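Side-chain contacts in N(G),N(G)-dimethylarginine dimethylaminohydrolase (Pseudomonas aeruginosa, PDB 1H70), which hydrolyses asymmetrically dimethylated and monomethylated arginine to citrulline, releasing dimethylamine or methylamine and so removing inhibitors of nitric oxide synthase: residues P27-A30 against K31-Q35; Y39-A42 against L43-C46; V183-P186 against E187-D190; Y219-T222 against R223-A227. The protein carries 1 engineered substitution. All coordinates share one frame; numbering follows the deposited sequence.

Interaction 1 (P27-A30 against K31-Q35)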
loop_
_atom_site.group_PDB
_atom_site.type_symbol
_atom_site.label_atom_id
_atom_site.label_comp_id
_atom_site.label_asym_id
_atom_site.label_seq_id
_atom_site.Cartn_x
_atom_site.Cartn_y
_atom_site.Cartn_z
ATOM N N PRO A 27 -17.902 7.846 1.689
ATOM C CA PRO A 27 -18.065 6.566 0.999
ATOM C C PRO A 27 -19.493 6.038 1.136
ATOM O O PRO A 27 -20.126 6.197 2.178
ATOM C CB PRO A 27 -17.114 5.626 1.739
ATOM C CG PRO A 27 -16.128 6.518 2.416
ATOM C CD PRO A 27 -16.843 7.807 2.717
ATOM N N ASP A 28 -19.969 5.423 0.062
ATOM C CA ASP A 28 -21.269 4.760 -0.004
ATOM C C ASP A 28 -20.900 3.298 0.258
ATOM O O ASP A 28 -20.176 2.680 -0.540
ATOM C CB ASP A 28 -21.825 5.043 -1.396
ATOM C CG ASP A 28 -22.792 4.032 -2.005
ATOM O OD1 ASP A 28 -23.235 3.003 -1.458
ATOM O OD2 ASP A 28 -23.147 4.269 -3.199
ATOM N N TYR A 29 -21.317 2.774 1.403
ATOM C CA TYR A 29 -20.965 1.401 1.756
ATOM C C TYR A 29 -21.303 0.353 0.690
ATOM O O TYR A 29 -20.440 -0.454 0.312
ATOM C CB TYR A 29 -21.541 0.987 3.125
ATOM C CG TYR A 29 -21.135 -0.440 3.456
ATOM C CD1 TYR A 29 -19.799 -0.768 3.590
ATOM C CD2 TYR A 29 -22.073 -1.448 3.597
ATOM C CE1 TYR A 29 -19.399 -2.055 3.881
ATOM C CE2 TYR A 29 -21.673 -2.753 3.896
ATOM C CZ TYR A 29 -20.336 -3.038 4.025
ATOM O OH TYR A 29 -19.875 -4.316 4.305
ATOM N N ALA A 30 -22.528 0.354 0.153
ATOM C CA ALA A 30 -22.909 -0.646 -0.852
ATOM C C ALA A 30 -21.996 -0.585 -2.084
ATOM O O ALA A 30 -21.538 -1.605 -2.592
ATOM C CB ALA A 30 -24.373 -0.485 -1.265
ATOM N N LYS A 31 -21.729 0.628 -2.555
ATOM C CA LYS A 31 -20.857 0.804 -3.702
ATOM C C LYS A 31 -19.413 0.378 -3.381
ATOM O O LYS A 31 -18.731 -0.234 -4.214
ATOM C CB LYS A 31 -20.930 2.260 -4.163
ATOM C CG LYS A 31 -20.123 2.544 -5.412
ATOM C CD LYS A 31 -20.459 3.954 -5.912
ATOM C CE LYS A 31 -19.567 4.310 -7.095
ATOM N NZ LYS A 31 -19.553 5.802 -7.319
ATOM N N ALA A 32 -18.954 0.642 -2.161
ATOM C CA ALA A 32 -17.589 0.265 -1.756
ATOM C C ALA A 32 -17.452 -1.246 -1.746
ATOM O O ALA A 32 -16.409 -1.780 -2.095
ATOM C CB ALA A 32 -17.261 0.805 -0.395
ATOM N N LEU A 33 -18.513 -1.924 -1.322
ATOM C CA LEU A 33 -18.503 -3.388 -1.294
ATOM C C LEU A 33 -18.326 -3.917 -2.715
ATOM O O LEU A 33 -17.526 -4.831 -2.963
ATOM C CB LEU A 33 -19.803 -3.866 -0.663
ATOM C CG LEU A 33 -19.904 -5.305 -0.221
ATOM C CD1 LEU A 33 -18.912 -5.559 0.919
ATOM C CD2 LEU A 33 -21.360 -5.589 0.220
ATOM N N GLU A 34 -19.056 -3.340 -3.662
ATOM C CA GLU A 34 -18.934 -3.795 -5.046
ATOM C C GLU A 34 -17.530 -3.514 -5.577
ATOM O O GLU A 34 -16.982 -4.304 -6.338
ATOM C CB GLU A 34 -19.973 -3.142 -5.961
ATOM C CG GLU A 34 -21.423 -3.444 -5.598
ATOM C CD GLU A 34 -21.853 -4.876 -5.919
ATOM O OE1 GLU A 34 -21.434 -5.426 -6.953
ATOM O OE2 GLU A 34 -22.629 -5.448 -5.132
ATOM N N GLN A 35 -16.938 -2.373 -5.208
ATOM C CA GLN A 35 -15.599 -2.095 -5.716
ATOM C C GLN A 35 -14.551 -3.046 -5.135
ATOM O O GLN A 35 -13.610 -3.424 -5.822
ATOM C CB GLN A 35 -15.215 -0.631 -5.442
ATOM C CG GLN A 35 -16.179 0.341 -6.156
ATOM C CD GLN A 35 -15.778 1.808 -6.050
ATOM O OE1 GLN A 35 -15.096 2.218 -5.113
ATOM N NE2 GLN A 35 -16.244 2.617 -7.024
HETATM O O HOH W 1 -22.961 -3.678 -2.580
#

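Interaction 2 (Y39-A42 against L43-C46)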
loop_
_atom_site.group_PDB
_atom_site.type_symbol
_atom_site.label_atom_id
_atom_site.label_comp_id
_atom_site.label_asym_id
_atom_site.label_seq_id
_atom_site.Cartn_x
_atom_site.Cartn_y
_atom_site.Cartn_z
ATOM N N TYR A 39 -12.114 -5.657 -7.039
ATOM C CA TYR A 39 -10.678 -5.680 -6.773
ATOM C C TYR A 39 -10.240 -7.125 -6.526
ATOM O O TYR A 39 -9.223 -7.565 -7.038
ATOM C CB TYR A 39 -10.394 -4.794 -5.564
ATOM C CG TYR A 39 -9.002 -4.710 -4.987
ATOM C CD1 TYR A 39 -7.964 -4.097 -5.693
ATOM C CD2 TYR A 39 -8.728 -5.185 -3.704
ATOM C CE1 TYR A 39 -6.696 -3.970 -5.123
ATOM C CE2 TYR A 39 -7.460 -5.061 -3.135
ATOM C CZ TYR A 39 -6.446 -4.465 -3.866
ATOM O OH TYR A 39 -5.168 -4.325 -3.331
ATOM N N ILE A 40 -11.006 -7.860 -5.736
ATOM C CA ILE A 40 -10.672 -9.283 -5.496
ATOM C C ILE A 40 -10.735 -10.114 -6.781
ATOM O O ILE A 40 -9.866 -10.967 -7.029
ATOM C CB ILE A 40 -11.600 -9.866 -4.398
ATOM C CG1 ILE A 40 -11.360 -9.145 -3.070
ATOM C CG2 ILE A 40 -11.363 -11.372 -4.200
ATOM C CD1 ILE A 40 -9.924 -9.254 -2.529
ATOM N N ARG A 41 -11.741 -9.853 -7.623
ATOM C CA ARG A 41 -11.886 -10.596 -8.870
ATOM C C ARG A 41 -10.729 -10.324 -9.801
ATOM O O ARG A 41 -10.342 -11.198 -10.551
ATOM C CB ARG A 41 -13.225 -10.298 -9.565
ATOM C CG ARG A 41 -14.429 -10.625 -8.703
ATOM C CD ARG A 41 -15.735 -10.538 -9.497
ATOM N NE ARG A 41 -15.826 -11.659 -10.432
ATOM C CZ ARG A 41 -16.886 -11.887 -11.208
ATOM N NH1 ARG A 41 -17.913 -11.051 -11.143
ATOM N NH2 ARG A 41 -16.926 -12.925 -12.053
ATOM N N ALA A 42 -10.199 -9.098 -9.780
ATOM C CA ALA A 42 -9.012 -8.768 -10.567
ATOM C C ALA A 42 -7.829 -9.566 -10.005
ATOM O O ALA A 42 -7.034 -10.158 -10.754
ATOM C CB ALA A 42 -8.727 -7.277 -10.458
ATOM N N LEU A 43 -7.685 -9.587 -8.679
ATOM C CA LEU A 43 -6.595 -10.313 -8.040
ATOM C C LEU A 43 -6.684 -11.815 -8.267
ATOM O O LEU A 43 -5.657 -12.514 -8.270
ATOM C CB LEU A 43 -6.494 -9.990 -6.538
ATOM C CG LEU A 43 -5.934 -8.596 -6.216
ATOM C CD1 LEU A 43 -6.331 -8.143 -4.819
ATOM C CD2 LEU A 43 -4.406 -8.563 -6.396
ATOM N N GLN A 44 -7.884 -12.336 -8.497
ATOM C CA GLN A 44 -8.051 -13.754 -8.792
ATOM C C GLN A 44 -7.456 -14.154 -10.149
ATOM O O GLN A 44 -7.301 -15.355 -10.418
ATOM C CB GLN A 44 -9.543 -14.117 -8.800
ATOM C CG GLN A 44 -10.201 -14.288 -7.438
ATOM C CD GLN A 44 -11.704 -14.565 -7.556
ATOM O OE1 GLN A 44 -12.127 -15.732 -7.700
ATOM N NE2 GLN A 44 -12.497 -13.550 -7.450
ATOM N N THR A 45 -7.127 -13.168 -10.985
ATOM C CA THR A 45 -6.518 -13.437 -12.296
ATOM C C THR A 45 -5.015 -13.268 -12.300
ATOM O O THR A 45 -4.378 -13.391 -13.355
ATOM C CB THR A 45 -7.094 -12.532 -13.408
ATOM O OG1 THR A 45 -6.637 -11.175 -13.275
ATOM C CG2 THR A 45 -8.621 -12.468 -13.325
ATOM N N CYS A 46 -4.423 -13.033 -11.136
ATOM C CA CYS A 46 -2.986 -12.760 -11.070
ATOM C C CYS A 46 -2.110 -13.908 -10.563
ATOM O O CYS A 46 -1.017 -13.678 -10.123
ATOM C CB CYS A 46 -2.730 -11.500 -10.226
ATOM S SG CYS A 46 -3.516 -10.006 -10.876
#

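Interaction 3 (V183-P186 against E187-D190)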
loop_
_atom_site.group_PDB
_atom_site.type_symbol
_atom_site.label_atom_id
_atom_site.label_comp_id
_atom_site.label_asym_id
_atom_site.label_seq_id
_atom_site.Cartn_x
_atom_site.Cartn_y
_atom_site.Cartn_z
ATOM N N VAL A 183 8.835 13.255 -8.035
ATOM C CA VAL A 183 9.369 13.266 -9.386
ATOM C C VAL A 183 10.832 13.699 -9.524
ATOM O O VAL A 183 11.596 13.083 -10.258
ATOM C CB VAL A 183 8.478 14.145 -10.303
ATOM C CG1 VAL A 183 9.037 14.214 -11.735
ATOM C CG2 VAL A 183 7.068 13.614 -10.333
ATOM N N SER A 184 11.233 14.764 -8.851
ATOM C CA SER A 184 12.600 15.256 -8.983
ATOM C C SER A 184 13.544 14.840 -7.852
ATOM O O SER A 184 14.598 15.430 -7.703
ATOM C CB SER A 184 12.584 16.787 -9.052
ATOM O OG SER A 184 12.146 17.247 -10.335
ATOM N N LYS A 185 13.178 13.853 -7.044
ATOM C CA LYS A 185 14.048 13.450 -5.934
ATOM C C LYS A 185 15.312 12.818 -6.453
ATOM O O LYS A 185 15.230 11.951 -7.296
ATOM C CB LYS A 185 13.380 12.367 -5.083
ATOM C CG LYS A 185 12.203 12.880 -4.299
ATOM C CD LYS A 185 12.684 13.491 -3.005
ATOM C CE LYS A 185 11.526 13.717 -2.035
ATOM N NZ LYS A 185 12.005 14.362 -0.790
ATOM N N PRO A 186 16.455 13.226 -5.920
ATOM C CA PRO A 186 17.752 12.662 -6.329
ATOM C C PRO A 186 17.810 11.157 -6.147
ATOM O O PRO A 186 18.406 10.484 -6.996
ATOM C CB PRO A 186 18.754 13.336 -5.397
ATOM C CG PRO A 186 18.081 14.610 -4.982
ATOM C CD PRO A 186 16.610 14.275 -4.895
ATOM N N GLU A 187 17.217 10.637 -5.065
ATOM C CA GLU A 187 17.253 9.192 -4.815
ATOM C C GLU A 187 16.564 8.374 -5.896
ATOM O O GLU A 187 16.804 7.175 -5.975
ATOM C CB GLU A 187 16.487 8.737 -3.559
ATOM C CG GLU A 187 16.352 9.396 -2.226
ATOM C CD GLU A 187 15.491 10.639 -2.147
ATOM O OE1 GLU A 187 14.607 10.718 -1.262
ATOM O OE2 GLU A 187 15.763 11.589 -2.901
ATOM N N PHE A 188 15.653 8.971 -6.658
ATOM C CA PHE A 188 14.906 8.186 -7.649
ATOM C C PHE A 188 15.342 8.431 -9.114
ATOM O O PHE A 188 14.721 7.900 -10.050
ATOM C CB PHE A 188 13.394 8.475 -7.538
ATOM C CG PHE A 188 12.771 8.208 -6.191
ATOM C CD1 PHE A 188 11.788 9.070 -5.705
ATOM C CD2 PHE A 188 13.106 7.098 -5.438
ATOM C CE1 PHE A 188 11.190 8.845 -4.461
ATOM C CE2 PHE A 188 12.506 6.866 -4.207
ATOM C CZ PHE A 188 11.560 7.732 -3.723
ATOM N N GLN A 189 16.382 9.232 -9.327
ATOM C CA GLN A 189 16.776 9.559 -10.700
ATOM C C GLN A 189 17.377 8.428 -11.550
ATOM O O GLN A 189 17.436 8.576 -12.772
ATOM C CB GLN A 189 17.654 10.821 -10.749
ATOM C CG GLN A 189 16.962 12.087 -10.252
ATOM C CD GLN A 189 15.572 12.343 -10.820
ATOM O OE1 GLN A 189 15.396 12.574 -12.028
ATOM N NE2 GLN A 189 14.551 12.304 -9.919
ATOM N N ASP A 190 17.813 7.307 -10.967
ATOM C CA ASP A 190 18.318 6.262 -11.854
ATOM C C ASP A 190 17.179 5.328 -12.267
ATOM O O ASP A 190 17.367 4.395 -13.024
ATOM C CB ASP A 190 19.558 5.556 -11.321
ATOM C CG ASP A 190 20.829 6.415 -11.448
ATOM O OD1 ASP A 190 20.851 7.426 -12.187
ATOM O OD2 ASP A 190 21.854 6.115 -10.804
HETATM O O HOH W 2 14.021 12.988 0.797
#

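Interaction 4 (Y219-T222 against R223-A227)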
loop_
_atom_site.group_PDB
_atom_site.type_symbol
_atom_site.label_atom_id
_atom_site.label_comp_id
_atom_site.label_asym_id
_atom_site.label_seq_id
_atom_site.Cartn_x
_atom_site.Cartn_y
_atom_site.Cartn_z
ATOM N N TYR A 219 -8.346 6.837 -15.431
ATOM C CA TYR A 219 -7.079 7.568 -15.574
ATOM C C TYR A 219 -6.417 7.071 -16.857
ATOM O O TYR A 219 -5.469 6.303 -16.857
ATOM C CB TYR A 219 -6.233 7.382 -14.295
ATOM C CG TYR A 219 -6.998 7.878 -13.063
ATOM C CD1 TYR A 219 -7.682 6.995 -12.233
ATOM C CD2 TYR A 219 -7.082 9.242 -12.770
ATOM C CE1 TYR A 219 -8.401 7.469 -11.132
ATOM C CE2 TYR A 219 -7.789 9.706 -11.681
ATOM C CZ TYR A 219 -8.448 8.817 -10.857
ATOM O OH TYR A 219 -9.154 9.310 -9.775
ATOM N N PRO A 220 -6.953 7.509 -17.995
ATOM C CA PRO A 220 -6.476 7.025 -19.296
ATOM C C PRO A 220 -5.041 7.325 -19.695
ATOM O O PRO A 220 -4.442 6.484 -20.380
ATOM C CB PRO A 220 -7.449 7.644 -20.317
ATOM C CG PRO A 220 -8.299 8.611 -19.595
ATOM C CD PRO A 220 -8.070 8.466 -18.113
ATOM N N ARG A 221 -4.488 8.470 -19.312
ATOM C CA ARG A 221 -3.119 8.760 -19.727
ATOM C C ARG A 221 -2.128 7.824 -19.029
ATOM O O ARG A 221 -1.184 7.324 -19.619
ATOM C CB ARG A 221 -2.754 10.215 -19.476
ATOM C CG ARG A 221 -3.463 11.203 -20.411
ATOM C CD ARG A 221 -3.139 12.652 -20.062
ATOM N NE ARG A 221 -1.730 12.910 -20.355
ATOM C CZ ARG A 221 -1.077 14.033 -20.076
ATOM N NH1 ARG A 221 -1.683 15.043 -19.467
ATOM N NH2 ARG A 221 0.207 14.131 -20.403
ATOM N N THR A 222 -2.373 7.618 -17.739
ATOM C CA THR A 222 -1.541 6.748 -16.936
ATOM C C THR A 222 -1.678 5.307 -17.389
ATOM O O THR A 222 -0.702 4.567 -17.480
ATOM C CB THR A 222 -1.944 6.873 -15.454
ATOM O OG1 THR A 222 -1.652 8.199 -14.989
ATOM C CG2 THR A 222 -1.105 5.899 -14.616
ATOM N N ARG A 223 -2.902 4.904 -17.713
ATOM C CA ARG A 223 -3.140 3.554 -18.200
ATOM C C ARG A 223 -2.318 3.284 -19.459
ATOM O O ARG A 223 -1.758 2.204 -19.641
ATOM C CB ARG A 223 -4.636 3.372 -18.460
ATOM C CG ARG A 223 -5.024 2.017 -19.005
ATOM C CD ARG A 223 -5.175 2.102 -20.507
ATOM N NE ARG A 223 -4.821 0.896 -21.234
ATOM C CZ ARG A 223 -5.427 -0.280 -21.135
ATOM N NH1 ARG A 223 -6.440 -0.453 -20.297
ATOM N NH2 ARG A 223 -5.010 -1.297 -21.878
ATOM N N GLU A 224 -2.229 4.273 -20.339
ATOM C CA GLU A 224 -1.442 4.071 -21.565
ATOM C C GLU A 224 0.067 4.081 -21.297
ATOM O O GLU A 224 0.829 3.327 -21.941
ATOM C CB GLU A 224 -1.848 5.092 -22.637
ATOM C CG GLU A 224 -1.143 4.904 -23.974
ATOM C CD GLU A 224 -1.465 3.589 -24.670
ATOM O OE1 GLU A 224 -2.407 2.875 -24.266
ATOM O OE2 GLU A 224 -0.761 3.264 -25.652
ATOM N N LYS A 225 0.508 4.906 -20.351
ATOM C CA LYS A 225 1.927 4.944 -19.996
ATOM C C LYS A 225 2.372 3.581 -19.447
ATOM O O LYS A 225 3.451 3.100 -19.764
ATOM C CB LYS A 225 2.225 6.098 -19.042
ATOM C CG LYS A 225 1.957 7.483 -19.626
ATOM C CD LYS A 225 2.367 8.602 -18.668
ATOM C CE LYS A 225 1.933 9.964 -19.202
ATOM N NZ LYS A 225 3.038 10.946 -19.062
ATOM N N ILE A 226 1.515 2.927 -18.658
ATOM C CA ILE A 226 1.824 1.596 -18.118
ATOM C C ILE A 226 1.710 0.497 -19.175
ATOM O O ILE A 226 2.600 -0.331 -19.351
ATOM C CB ILE A 226 0.853 1.304 -16.945
ATOM C CG1 ILE A 226 0.984 2.440 -15.931
ATOM C CG2 ILE A 226 1.150 -0.055 -16.311
ATOM C CD1 ILE A 226 -0.086 2.427 -14.832
ATOM N N ALA A 227 0.607 0.505 -19.909
ATOM C CA ALA A 227 0.356 -0.496 -20.940
ATOM C C ALA A 227 1.488 -0.631 -21.955
ATOM O O ALA A 227 1.903 -1.742 -22.331
ATOM C CB ALA A 227 -0.953 -0.127 -21.695
#

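Interaction 1 (P27-A30 against K31-Q35)
Asp28 and Lys31 meet where the chain enters helix 29-43. Asp28 is the N-cap: its OD1 accepts from Lys31 N at 3.0 Å in a nearly straight bond (169° at the hydrogen). The donor approaches from above the carboxylate plane, 67° out of it. The two side chains cross at about a right angle, with Asp28 OD2 3.1 Å from Lys31 CB. Lys31 runs outward in a fully extended chain (chi1 -176°) that carries its ammonium off, so NZ ends 5.7 Å from Asp28 OD2; it has a weak hydrogen bond to Ser239 and a long, weak ion pair with Glu240 instead.

Helical backbone bonds begin here, Ala32 N bonding to Asp28 O at 2.9 Å and Leu33 N to Tyr29 O. This is the amino-terminal turn of the helix in the beta-alpha-beta unit formed by strand 5-9, helix 29-43 and strand 49-53, in the alpha/beta-propeller fold of the family. Ala32 is buried against Leu15 and Glu240.

Apolar contact is slight: Leu33 CD1 lies 4.2 Å from Tyr29 CZ, approaching the hydroxyl end of the ring obliquely. The same methyl makes a van der Waals approach to Tyr29 OH, Leu33 CD1 standing 3.7 Å from it. The hydroxyl itself is hydrogen-bonded to Pro11 O.

One water links the outer side: it donates to Ala30 O and to Glu34 OE2, the latter at 3.1 Å. Ala30 O thus receives Glu34 N as well as the water, and Glu34, its chain bent at chi2, reaches back over the exposed turn.

Interaction 2 (Y39-A42 against L43-C46)
Tyr39 and Leu43, one helical turn apart, form the tightly packed side. Leu43 CD1 sits over one face of the Tyr39 ring, 3.8 Å from its centroid and 17° off the normal, a CH-pi contact displaced toward the rim. The nearest ring atom, Tyr39 CE2, is 3.7 Å from Leu43 CD1. A chi1 of 175° swings the ring to the side of the Tyr39 carbonyl, facing Leu43, and its hydroxyl bonds to Ser252. Ile40 CD1 adds a looser touch on Leu43 CD1 at 4.4 Å.

A second firm point is Ala42 O, gripped twice by Thr45. The hydroxyl OG1 donates to Ala42 O at 2.7 Å in the carbonyl plane, whereas Thr45 N bonds to Ala42 O at 3.0 Å from well above that plane. Thr45 chi1 of 72° turns the hydroxyl back onto this oxygen.

On the solvent side Arg41 and Gln44 are exposed, and no hydrogen bond joins their side chains. The Gln44 amide lies against aliphatic atoms, its NE2 3.3 Å from Arg41 CA and 3.7 Å from Arg41 CG.

Gln44 and Thr45 lie within a type I turn from Leu43 to Cys46, with Cys46 N bonded to Leu43 O. Leu43 also packs on Ile6 and Ile50, Ala42 on Ile214 and Ile234. Such burial of one helix face against strands is typical of a beta-alpha-beta crossover, here from strand 5-9 through helix 29-43 to strand 49-53.

Interaction 3 (V183-P186 against E187-D190)
Gln189 folds back over the preceding turn to hold Val183 and Lys185 through a single amide nitrogen. The setting is a short 3-10 turn around Glu187 and Phe188, in the loop joining strand 175-178 to strand 192-195. Gln189 NE2 donates to Lys185 O at 2.7 Å and to Val183 O at 3.1 Å. Both acceptors lie close to the amide plane, so the two N-H bonds together fix the rotation of that group. The bend at chi2 (-48°) is what returns the amide to the loop.

Lys185 O is shared: Phe188 N reaches it at 3.1 Å from the face of the carbonyl plane opposite to that used by Gln189 NE2. A weak bond from Gln189 N to Pro186 O completes the turn.

On the other flank, Lys185, Glu187 and Phe188 point the same way. The aliphatic part of Lys185 runs beside the carboxylate, with CB 3.3 Å from Glu187 OE2, and beside the Phe188 ring, with Lys185 CB 3.7 Å from Phe188 CD1. The buried ring also packs edge-to-face with Tyr127 and on Val156 and Leu176, which joins the loop to the neighbouring strands. The lysine ammonium is hydrogen-bonded to Arg157 O. Its NZ stops 4.5 Å from Glu187 OE1, and a water spans the pair, accepting from Lys185 NZ at 2.9 Å and donating to Glu187 OE1.

Interaction 4 (Y219-T222 against R223-A227)
Thr222 and Ile226 are brought together by their first torsions. Thr222 chi1 of -65° sets OG1 beside the backbone N and swings the methyl to the carbonyl side, facing Ile226, whose chi2 of 170° carries CD1 on toward the threonine. The methyls meet at 3.6 Å (Thr222 CG2 to Ile226 CD1), the side chains crossing at a slant. Ile226 also presses on the backbone, its CG1 3.1 Å from Thr222 O. Lys225 does the same one residue earlier, with CG 3.1 Å from Arg221 O.

These carbonyls are also acceptors of the helix: Lys225 N bonds to Arg221 O and Ile226 N to Thr222 O, each at 3.0 Å. The first turn begins at Tyr219, in the N-cap position, whose O accepts from Arg223 N at 3.0 Å. Helix 220-227 belongs to the beta-alpha-beta unit of strands 212-216 and 232-236, and its buried face rests on them: Thr222 touches Met215, while Ile226 touches Val213 and Val233.

Toward the surface, Arg221 NH2 and Lys225 NZ stand 4.5 Å apart. Two like charges this close would be expected to repel mildly, an effect probably moderated by a long, weak ion pair from Arg221 to Glu199 and a weak bond from Lys225 NZ to Glu195 O. At the helix start, the two carboxylate oxygens of Glu200 take Thr222 OG1 and Arg221 N, so the threonine's polar branch is satisfied by an outside acidic residue while its methyl branch serves the apolar face.

In the fold
Interactions 1 and 2 share helix 29-43, centres about 17 Å apart. Each has one side chain near pocket residues, though neither touches the ligand: the side chain of Ala32 is about 7 Å from that of Ile244, which lines the citrulline pocket, and about 12 Å from citrulline; that of Tyr39 is about 7 Å from that of engineered Ser250, the nucleophile position, and about 10 Å from citrulline. Interaction 4, on another helix, is centred about 19 Å from interaction 2, the Tyr219 side chain about 14 Å from citrulline. Interaction 3, remote from the annotated sites, is centred about 37 Å from interaction 1 and about 21 Å from interaction 4, nearest atoms about 10 Å apart.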